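PDB 6FPC: Pro-Pro endopeptidase, which is a secreted, monomeric zinc metalloprotease that hydrolyses the peptide bond between two prolines, cutting within PLP-PVP motifs of a cell-surface protein and so possibly regulating bacterial adhesion. Local coordinates for residues 44-49 and 88-93; 109-114 and 157-162; 140-145 and 175-180. One frame throughout, in Å; residues are numbered along the deposited sequence.

In the fold
The three contacts run across the fold from the sheet to the helical part. Contact 1 joins strands 47-51 and 89-93 of the four-stranded mixed sheet. Contact 2 follows it in the chain and pairs helices 108-121 and 153-166 near the centre of the molecule. Their centres lie about 14 Å apart, and Val-90 and Ile-48 pack on Thr-113, which seats the zinc-binding helix on the sheet. Contact 3, about 15 Å from contact 2 between centres, interleaves with it along the sequence and meets it where Tyr-143 OH packs on Glu-159 CG. Contacts 1 and 3, about 17 Å apart at their nearest atoms, lie on opposite sides of the chain's centre, with contact 2 linking them.

Contact 1: 44-49 and 88-93; sequences KGVKIK and RVVAVR
Parallel pairing of two neighbouring strands in the mixed sheet defines this contact, with Val-90 hydrogen-bonded to the residues before and after Ile-48. Val-90 N donates to Lys-47 O at 2.9 Å, with an angle of 173° at the hydrogen, and Lys-49 N returns a bond to Val-90 O at 2.7 Å. Val-92 N then reaches Lys-49 O at 2.9 Å, continuing the parallel pattern. The segment axes approach to 4.7 Å, and their N-to-C directions differ by 15°.

Side chains sort onto two faces. On one, Ile-48 and Val-90 run alongside each other in the same direction, with Ile-48 CG1 4.1 Å from Val-90 CB; both also pack on Thr-113 of helix 108-121. On the other, Lys-49 crosses Val-89 at about a right angle, and CD of Lys-49 rests 3.9 Å from CG2 of Val-89. With chi1 at 66°, CG1 of Val-89 takes the crowded position between N and the carbonyl carbon, and CG2 is anti to the backbone N, where it meets the lysine. The lysine chain is extended beyond CG, and its NZ goes on to a salt bridge with Glu-60.

At the entry to the pair, Gly-45, whose positive phi suits the C-prime place of a Schellman motif, ends helix 35-43. Arg-88 reaches back to this turn: its NH2 donates to Lys-44 O at 2.8 Å, the oxygen lying at the guanidinium edge and near its plane. A water donates to both Gly-45 O and Arg-88 O, just ahead of the first strand bond. Arg-88 and Val-89 belong to residues 86-89, which play a crucial role in substrate specificity; the firm strand bonds begin just after them, at Val-90. A sheet packed against the metal-binding helix in this way belongs to the zincin fold of the metallopeptidases.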
loop_
_atom_site.group_PDB
_atom_site.type_symbol
_atom_site.label_atom_id
_atom_site.label_comp_id
_atom_site.label_asym_id
_atom_site.label_seq_id
_atom_site.Cartn_x
_atom_site.Cartn_y
_atom_site.Cartn_z
ATOM N N LYS A 44 -3.533 11.275 -12.456
ATOM C CA LYS A 44 -2.060 11.273 -12.510
ATOM C C LYS A 44 -1.493 10.105 -13.354
ATOM O O LYS A 44 -0.283 9.859 -13.349
ATOM C CB LYS A 44 -1.453 11.240 -11.081
ATOM C CG LYS A 44 -2.029 12.276 -10.112
ATOM C CD LYS A 44 -1.448 13.675 -10.270
ATOM C CE LYS A 44 -2.463 14.772 -10.003
ATOM N NZ LYS A 44 -2.977 14.760 -8.604
ATOM N N GLY A 45 -2.368 9.393 -14.053
ATOM C CA GLY A 45 -1.972 8.267 -14.884
ATOM C C GLY A 45 -1.667 7.023 -14.077
ATOM O O GLY A 45 -1.026 6.109 -14.591
ATOM N N VAL A 46 -2.114 6.975 -12.811
ATOM C CA VAL A 46 -1.904 5.811 -11.945
ATOM C C VAL A 46 -2.879 4.732 -12.368
ATOM O O VAL A 46 -4.023 5.035 -12.692
ATOM C CB VAL A 46 -2.016 6.107 -10.410
ATOM C CG1 VAL A 46 -1.966 4.813 -9.572
ATOM C CG2 VAL A 46 -0.903 7.043 -9.951
ATOM N N LYS A 47 -2.407 3.489 -12.388
ATOM C CA LYS A 47 -3.223 2.305 -12.613
ATOM C C LYS A 47 -2.930 1.335 -11.480
ATOM O O LYS A 47 -1.789 1.232 -11.035
ATOM C CB LYS A 47 -2.976 1.651 -13.997
ATOM C CG LYS A 47 -3.565 2.430 -15.201
ATOM C CD LYS A 47 -5.093 2.635 -15.157
ATOM C CE LYS A 47 -5.680 3.079 -16.492
ATOM N NZ LYS A 47 -5.018 4.306 -17.035
ATOM N N ILE A 48 -3.964 0.699 -10.959
ATOM C CA ILE A 48 -3.815 -0.328 -9.924
ATOM C C ILE A 48 -3.979 -1.647 -10.660
ATOM O O ILE A 48 -5.092 -2.033 -11.028
ATOM C CB ILE A 48 -4.792 -0.193 -8.733
ATOM C CG1 ILE A 48 -4.652 1.157 -8.018
ATOM C CG2 ILE A 48 -4.635 -1.396 -7.761
ATOM C CD1 ILE A 48 -5.865 1.497 -7.143
ATOM N N LYS A 49 -2.858 -2.317 -10.912
ATOM C CA LYS A 49 -2.866 -3.579 -11.643
ATOM C C LYS A 49 -2.838 -4.774 -10.694
ATOM O O LYS A 49 -1.878 -4.943 -9.937
ATOM C CB LYS A 49 -1.694 -3.631 -12.641
ATOM C CG LYS A 49 -1.841 -2.617 -13.767
ATOM C CD LYS A 49 -0.791 -2.778 -14.842
ATOM C CE LYS A 49 -0.925 -1.687 -15.887
ATOM N NZ LYS A 49 0.120 -1.800 -16.928
ATOM N N ARG A 88 4.593 4.414 -10.391
ATOM C CA ARG A 88 3.555 5.186 -11.066
ATOM C C ARG A 88 2.404 4.253 -11.393
ATOM O O ARG A 88 1.310 4.670 -11.755
ATOM C CB ARG A 88 4.114 5.919 -12.268
ATOM C CG ARG A 88 4.909 7.112 -11.781
ATOM C CD ARG A 88 4.950 8.163 -12.815
ATOM N NE ARG A 88 3.684 8.884 -12.960
ATOM C CZ ARG A 88 3.492 10.136 -12.559
ATOM N NH1 ARG A 88 4.465 10.801 -11.949
ATOM N NH2 ARG A 88 2.334 10.737 -12.780
ATOM N N VAL A 89 2.681 2.980 -11.250
ATOM C CA VAL A 89 1.742 1.882 -11.343
ATOM C C VAL A 89 1.739 1.269 -9.938
ATOM O O VAL A 89 2.775 1.308 -9.241
ATOM C CB VAL A 89 2.162 0.868 -12.441
ATOM C CG1 VAL A 89 3.469 0.144 -12.101
ATOM C CG2 VAL A 89 1.045 -0.125 -12.730
ATOM N N VAL A 90 0.578 0.748 -9.507
ATOM C CA VAL A 90 0.488 0.037 -8.229
ATOM C C VAL A 90 0.248 -1.405 -8.677
ATOM O O VAL A 90 -0.719 -1.656 -9.371
ATOM C CB VAL A 90 -0.635 0.590 -7.314
ATOM C CG1 VAL A 90 -0.761 -0.245 -6.033
ATOM C CG2 VAL A 90 -0.382 2.056 -6.976
ATOM N N ALA A 91 1.183 -2.306 -8.424
ATOM C CA ALA A 91 1.011 -3.685 -8.886
ATOM C C ALA A 91 0.911 -4.564 -7.668
ATOM O O ALA A 91 1.746 -4.442 -6.770
ATOM C CB ALA A 91 2.186 -4.095 -9.748
ATOM N N VAL A 92 -0.159 -5.378 -7.585
ATOM C CA VAL A 92 -0.421 -6.247 -6.415
ATOM C C VAL A 92 -0.832 -7.645 -6.904
ATOM O O VAL A 92 -1.752 -7.781 -7.704
ATOM C CB VAL A 92 -1.508 -5.621 -5.475
ATOM C CG1 VAL A 92 -1.813 -6.531 -4.275
ATOM C CG2 VAL A 92 -1.100 -4.235 -4.979
ATOM N N ARG A 93 -0.178 -8.683 -6.401
ATOM C CA ARG A 93 -0.475 -10.043 -6.810
ATOM C C ARG A 93 -1.786 -10.546 -6.176
ATOM O O ARG A 93 -1.969 -10.461 -4.957
ATOM C CB ARG A 93 0.711 -10.964 -6.463
ATOM C CG ARG A 93 0.625 -12.264 -7.193
ATOM C CD ARG A 93 1.807 -13.166 -6.983
ATOM N NE ARG A 93 1.576 -14.401 -7.735
ATOM C CZ ARG A 93 2.515 -15.291 -8.035
ATOM N NH1 ARG A 93 3.768 -15.100 -7.649
ATOM N NH2 ARG A 93 2.208 -16.377 -8.731
HETATM O O HOH W 1 0.401 3.690 -14.117
#

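Contact 2: 109-114 and 157-162; sequences EIHETL and FAEAAS. With CD (cadmium ion), chain F.
The imidazole of His-111 has the methyl of Ala-158 over one face, 3.9 Å from CB to the ring centroid, a CH-pi contact displaced toward the rim. Glu-112 CD and a metal-bound water lie at the ring's edge, while Glu-159 OE1 approaches obliquely. The Phe-157 ring has Leu-114 O at its edge, near its plane, 3.7 Å from CE2.

His-111 and Glu-112 belong to the HExxH zinc motif on helix 108-121; helix 153-166, which meets it here, supplies the further ligand Glu-155. The short helix axes pass within 8.3 Å, their directions 131° apart.

CG of His-111 is anti to the backbone N (chi1 178°), and the two ring nitrogens beyond it serve different partners. NE2 binds cadmium at 2.2 Å and is likewise a ligand of the zinc ion; His-115, Tyr-148 and Glu-155 complete the protein ligands. ND1 donates to Glu-159 OE1 at 2.8 Å. This bond is bent, 132° at the hydrogen, and the oxygen is tilted from the ring plane. Glu-159 is thus a second-shell carboxylate that would restrict the ring's rotation, together with the metal bond at NE2; its OE2 is itself held by Leu-106 N.

Away from the metal much of the contact is apolar: Leu-114 CD1 touches Ala-161 CB at 3.7 Å, and the leucine crosses Phe-157 at about a right angle. On the metal side, Glu-112, the predicted proton acceptor, receives a hydrogen bond at OE1 from the cadmium-bound water, whose oxygen lies 3.0 Å away.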
loop_
_atom_site.group_PDB
_atom_site.type_symbol
_atom_site.label_atom_id
_atom_site.label_comp_id
_atom_site.label_asym_id
_atom_site.label_seq_id
_atom_site.Cartn_x
_atom_site.Cartn_y
_atom_site.Cartn_z
ATOM N N GLU A 109 -2.968 -4.420 -1.073
ATOM C CA GLU A 109 -3.460 -3.453 -2.067
ATOM C C GLU A 109 -3.720 -2.073 -1.483
ATOM O O GLU A 109 -3.365 -1.089 -2.136
ATOM C CB GLU A 109 -4.682 -3.964 -2.871
ATOM C CG GLU A 109 -5.924 -4.307 -2.053
ATOM C CD GLU A 109 -5.982 -5.721 -1.494
ATOM O OE1 GLU A 109 -4.918 -6.383 -1.435
ATOM O OE2 GLU A 109 -7.083 -6.152 -1.071
ATOM N N ILE A 110 -4.250 -1.983 -0.243
ATOM C CA ILE A 110 -4.467 -0.652 0.350
ATOM C C ILE A 110 -3.123 0.004 0.651
ATOM O O ILE A 110 -2.918 1.169 0.275
ATOM C CB ILE A 110 -5.412 -0.671 1.577
ATOM C CG1 ILE A 110 -6.853 -0.978 1.123
ATOM C CG2 ILE A 110 -5.357 0.664 2.343
ATOM C CD1 ILE A 110 -7.781 -1.467 2.299
ATOM N N HIS A 111 -2.206 -0.761 1.295
ATOM C CA HIS A 111 -0.859 -0.298 1.667
ATOM C C HIS A 111 -0.114 0.286 0.448
ATOM O O HIS A 111 0.349 1.431 0.482
ATOM C CB HIS A 111 -0.042 -1.450 2.300
ATOM C CG HIS A 111 1.359 -1.055 2.664
ATOM N ND1 HIS A 111 1.685 -0.655 3.941
ATOM C CD2 HIS A 111 2.469 -0.996 1.892
ATOM C CE1 HIS A 111 2.984 -0.401 3.924
ATOM N NE2 HIS A 111 3.500 -0.596 2.715
ATOM N N GLU A 112 -0.021 -0.496 -0.634
ATOM C CA GLU A 112 0.695 -0.061 -1.840
ATOM C C GLU A 112 0.002 1.110 -2.539
ATOM O O GLU A 112 0.692 2.013 -3.000
ATOM C CB GLU A 112 0.976 -1.239 -2.791
ATOM C CG GLU A 112 1.955 -2.262 -2.192
ATOM C CD GLU A 112 3.363 -1.744 -1.910
ATOM O OE1 GLU A 112 4.044 -2.338 -1.045
ATOM O OE2 GLU A 112 3.785 -0.744 -2.542
ATOM N N THR A 113 -1.336 1.143 -2.552
ATOM C CA THR A 113 -2.049 2.265 -3.166
ATOM C C THR A 113 -1.774 3.551 -2.384
ATOM O O THR A 113 -1.588 4.596 -2.990
ATOM C CB THR A 113 -3.556 1.969 -3.326
ATOM O OG1 THR A 113 -3.702 0.782 -4.099
ATOM C CG2 THR A 113 -4.317 3.111 -4.039
ATOM N N LEU A 114 -1.704 3.472 -1.050
ATOM C CA LEU A 114 -1.499 4.650 -0.199
ATOM C C LEU A 114 -0.123 5.281 -0.403
ATOM O O LEU A 114 0.003 6.493 -0.235
ATOM C CB LEU A 114 -1.821 4.337 1.286
ATOM C CG LEU A 114 -3.251 4.720 1.774
ATOM C CD1 LEU A 114 -3.426 6.223 1.870
ATOM C CD2 LEU A 114 -4.350 4.180 0.886
ATOM N N PHE A 157 3.118 6.093 7.197
ATOM C CA PHE A 157 1.969 6.708 6.537
ATOM C C PHE A 157 1.103 5.630 5.889
ATOM O O PHE A 157 -0.072 5.516 6.206
ATOM C CB PHE A 157 2.380 7.775 5.491
ATOM C CG PHE A 157 1.153 8.334 4.802
ATOM C CD1 PHE A 157 0.390 9.329 5.409
ATOM C CD2 PHE A 157 0.699 7.790 3.596
ATOM C CE1 PHE A 157 -0.770 9.814 4.803
ATOM C CE2 PHE A 157 -0.485 8.261 3.003
ATOM C CZ PHE A 157 -1.206 9.271 3.611
ATOM N N ALA A 158 1.688 4.812 5.011
ATOM C CA ALA A 158 0.944 3.776 4.291
ATOM C C ALA A 158 0.280 2.734 5.228
ATOM O O ALA A 158 -0.872 2.346 5.014
ATOM C CB ALA A 158 1.852 3.089 3.289
ATOM N N GLU A 159 1.001 2.289 6.258
ATOM C CA GLU A 159 0.462 1.273 7.147
ATOM C C GLU A 159 -0.604 1.839 8.121
ATOM O O GLU A 159 -1.657 1.213 8.307
ATOM C CB GLU A 159 1.596 0.564 7.889
ATOM C CG GLU A 159 1.191 -0.795 8.469
ATOM C CD GLU A 159 0.494 -1.786 7.543
ATOM O OE1 GLU A 159 0.744 -1.768 6.318
ATOM O OE2 GLU A 159 -0.312 -2.591 8.051
ATOM N N ALA A 160 -0.327 3.008 8.735
ATOM C CA ALA A 160 -1.280 3.681 9.644
ATOM C C ALA A 160 -2.555 4.116 8.875
ATOM O O ALA A 160 -3.646 3.991 9.435
ATOM C CB ALA A 160 -0.640 4.877 10.316
ATOM N N ALA A 161 -2.428 4.550 7.577
ATOM C CA ALA A 161 -3.608 4.885 6.753
ATOM C C ALA A 161 -4.404 3.586 6.459
ATOM O O ALA A 161 -5.645 3.609 6.449
ATOM C CB ALA A 161 -3.201 5.564 5.456
ATOM N N SER A 162 -3.692 2.460 6.271
ATOM C CA SER A 162 -4.320 1.144 6.073
ATOM C C SER A 162 -5.145 0.787 7.327
ATOM O O SER A 162 -6.320 0.434 7.168
ATOM C CB SER A 162 -3.289 0.055 5.801
ATOM O OG SER A 162 -2.675 0.277 4.543
HETATM CD CD CD F . 5.465 0.059 1.954
HETATM O O HOH W 2 6.269 -0.993 0.388
#

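Contact 3: 140-145 and 175-180; sequences SVKYKG and KDSMPL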
loop_
_atom_site.group_PDB
_atom_site.type_symbol
_atom_site.label_atom_id
_atom_site.label_comp_id
_atom_site.label_asym_id
_atom_site.label_seq_id
_atom_site.Cartn_x
_atom_site.Cartn_y
_atom_site.Cartn_z
ATOM N N SER A 140 6.697 3.741 16.921
ATOM C CA SER A 140 7.288 2.720 17.792
ATOM C C SER A 140 6.273 1.830 18.524
ATOM O O SER A 140 6.626 0.703 18.848
ATOM C CB SER A 140 8.196 3.377 18.826
ATOM O OG SER A 140 7.489 4.393 19.524
ATOM N N VAL A 141 5.060 2.345 18.817
ATOM C CA VAL A 141 3.988 1.660 19.575
ATOM C C VAL A 141 3.761 0.210 19.084
ATOM O O VAL A 141 3.883 -0.724 19.873
ATOM C CB VAL A 141 2.662 2.484 19.619
ATOM C CG1 VAL A 141 1.544 1.705 20.329
ATOM C CG2 VAL A 141 2.879 3.844 20.284
ATOM N N LYS A 142 3.450 0.036 17.790
ATOM C CA LYS A 142 3.200 -1.282 17.215
ATOM C C LYS A 142 4.368 -1.811 16.396
ATOM O O LYS A 142 4.411 -3.014 16.135
ATOM C CB LYS A 142 1.979 -1.226 16.285
ATOM C CG LYS A 142 0.670 -0.853 16.971
ATOM C CD LYS A 142 -0.498 -1.034 16.012
ATOM C CE LYS A 142 -1.843 -0.730 16.628
ATOM N NZ LYS A 142 -2.238 -1.728 17.669
ATOM N N TYR A 143 5.267 -0.926 15.913
ATOM C CA TYR A 143 6.254 -1.373 14.948
ATOM C C TYR A 143 7.728 -1.313 15.371
ATOM O O TYR A 143 8.579 -1.558 14.513
ATOM C CB TYR A 143 6.055 -0.601 13.624
ATOM C CG TYR A 143 4.626 -0.725 13.121
ATOM C CD1 TYR A 143 4.204 -1.859 12.429
ATOM C CD2 TYR A 143 3.670 0.243 13.432
ATOM C CE1 TYR A 143 2.873 -2.012 12.037
ATOM C CE2 TYR A 143 2.344 0.104 13.037
ATOM C CZ TYR A 143 1.951 -1.020 12.333
ATOM O OH TYR A 143 0.630 -1.161 11.974
ATOM N N LYS A 144 8.036 -1.049 16.658
ATOM C CA LYS A 144 9.440 -0.972 17.093
ATOM C C LYS A 144 10.261 -2.184 16.657
ATOM O O LYS A 144 9.773 -3.312 16.715
ATOM C CB LYS A 144 9.580 -0.735 18.616
ATOM C CG LYS A 144 9.019 -1.849 19.511
ATOM C CD LYS A 144 9.070 -1.474 21.004
ATOM N N GLY A 145 11.481 -1.912 16.199
ATOM C CA GLY A 145 12.446 -2.924 15.775
ATOM C C GLY A 145 12.226 -3.559 14.416
ATOM O O GLY A 145 12.972 -4.468 14.054
ATOM N N LYS A 175 -7.046 4.516 16.951
ATOM C CA LYS A 175 -7.518 5.618 17.807
ATOM C C LYS A 175 -6.991 5.487 19.238
ATOM O O LYS A 175 -6.588 6.478 19.846
ATOM C CB LYS A 175 -9.063 5.657 17.800
ATOM C CG LYS A 175 -9.691 6.849 18.498
ATOM C CD LYS A 175 -11.215 6.717 18.561
ATOM C CE LYS A 175 -11.873 8.017 18.963
ATOM N N ASP A 176 -6.998 4.256 19.761
ATOM C CA ASP A 176 -6.560 3.949 21.109
ATOM C C ASP A 176 -5.044 3.918 21.280
ATOM O O ASP A 176 -4.550 4.393 22.303
ATOM C CB ASP A 176 -7.163 2.599 21.555
ATOM C CG ASP A 176 -7.098 2.380 23.051
ATOM O OD1 ASP A 176 -6.304 1.514 23.490
ATOM O OD2 ASP A 176 -7.826 3.091 23.790
ATOM N N SER A 177 -4.326 3.291 20.319
ATOM C CA SER A 177 -2.882 3.053 20.340
ATOM C C SER A 177 -2.021 4.200 19.816
ATOM O O SER A 177 -0.923 4.394 20.311
ATOM C CB SER A 177 -2.539 1.806 19.535
ATOM O OG SER A 177 -3.258 0.673 19.978
ATOM N N MET A 178 -2.472 4.870 18.756
ATOM C CA MET A 178 -1.753 5.961 18.091
ATOM C C MET A 178 -2.744 7.130 17.877
ATOM O O MET A 178 -3.129 7.398 16.729
ATOM C CB MET A 178 -1.117 5.481 16.763
ATOM C CG MET A 178 -0.038 4.411 16.944
ATOM S SD MET A 178 -0.631 2.785 16.451
ATOM C CE MET A 178 -0.260 2.849 14.794
ATOM N N PRO A 179 -3.206 7.797 18.982
ATOM C CA PRO A 179 -4.227 8.864 18.846
ATOM C C PRO A 179 -3.819 10.057 17.978
ATOM O O PRO A 179 -4.680 10.598 17.272
ATOM C CB PRO A 179 -4.504 9.288 20.299
ATOM C CG PRO A 179 -3.286 8.866 21.055
ATOM C CD PRO A 179 -2.864 7.583 20.406
ATOM N N LEU A 180 -2.531 10.466 18.005
ATOM C CA LEU A 180 -2.140 11.586 17.146
ATOM C C LEU A 180 -2.214 11.180 15.661
ATOM O O LEU A 180 -2.631 11.992 14.837
ATOM C CB LEU A 180 -0.767 12.179 17.499
ATOM C CG LEU A 180 -0.626 12.771 18.899
ATOM C CD1 LEU A 180 0.828 12.835 19.303
ATOM C CD2 LEU A 180 -1.288 14.164 19.008
HETATM O O HOH W 3 -0.923 -1.510 20.123
#
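Val-141 meets the end of helix 168-177 with its CG1 methyl; a chi1 of 176° sets CG1 anti to the backbone N, where it lies 3.6 Å from Ser-177 O, and CG2 also borders the same oxygen. Its CB in turn faces Met-178 CG at 4.3 Å.

Lys-142 comes next and touches the other segment from CG to NZ. Its aliphatic part crosses Met-178 obliquely, with CE 3.7 Å from the sulfur SD and CD and CG only slightly farther from it. The chain runs straight to CE and then bends at chi4 (-68°), which places NZ near Ser-177. A water bridges the two polar ends: it accepts from Lys-142 NZ at 2.8 Å and lies 3.2 Å from Ser-177 OG. Both ends also return to Asp-173, NZ by a salt bridge to OD2 and the serine hydroxyl by a hydrogen bond to the backbone O.

The partner here is a helix-to-helix junction: Met-178 leaves helical geometry after helix 168-177 and occupies the N-cap position of helix 179-188. CB of Met-178 points toward helix 140-143, and the side chain also touches Tyr-156 and Leu-163 of helix 153-166.

Tyr-143, the last helical residue, receives the methionine methyl at its ring edge, with CE2 4.2 Å from Met-178 CE and the two side chains at about a right angle. CB of the preceding Lys-142 sits 3.5 Å over one face of the Tyr-143 ring, nearer its rim than its centre.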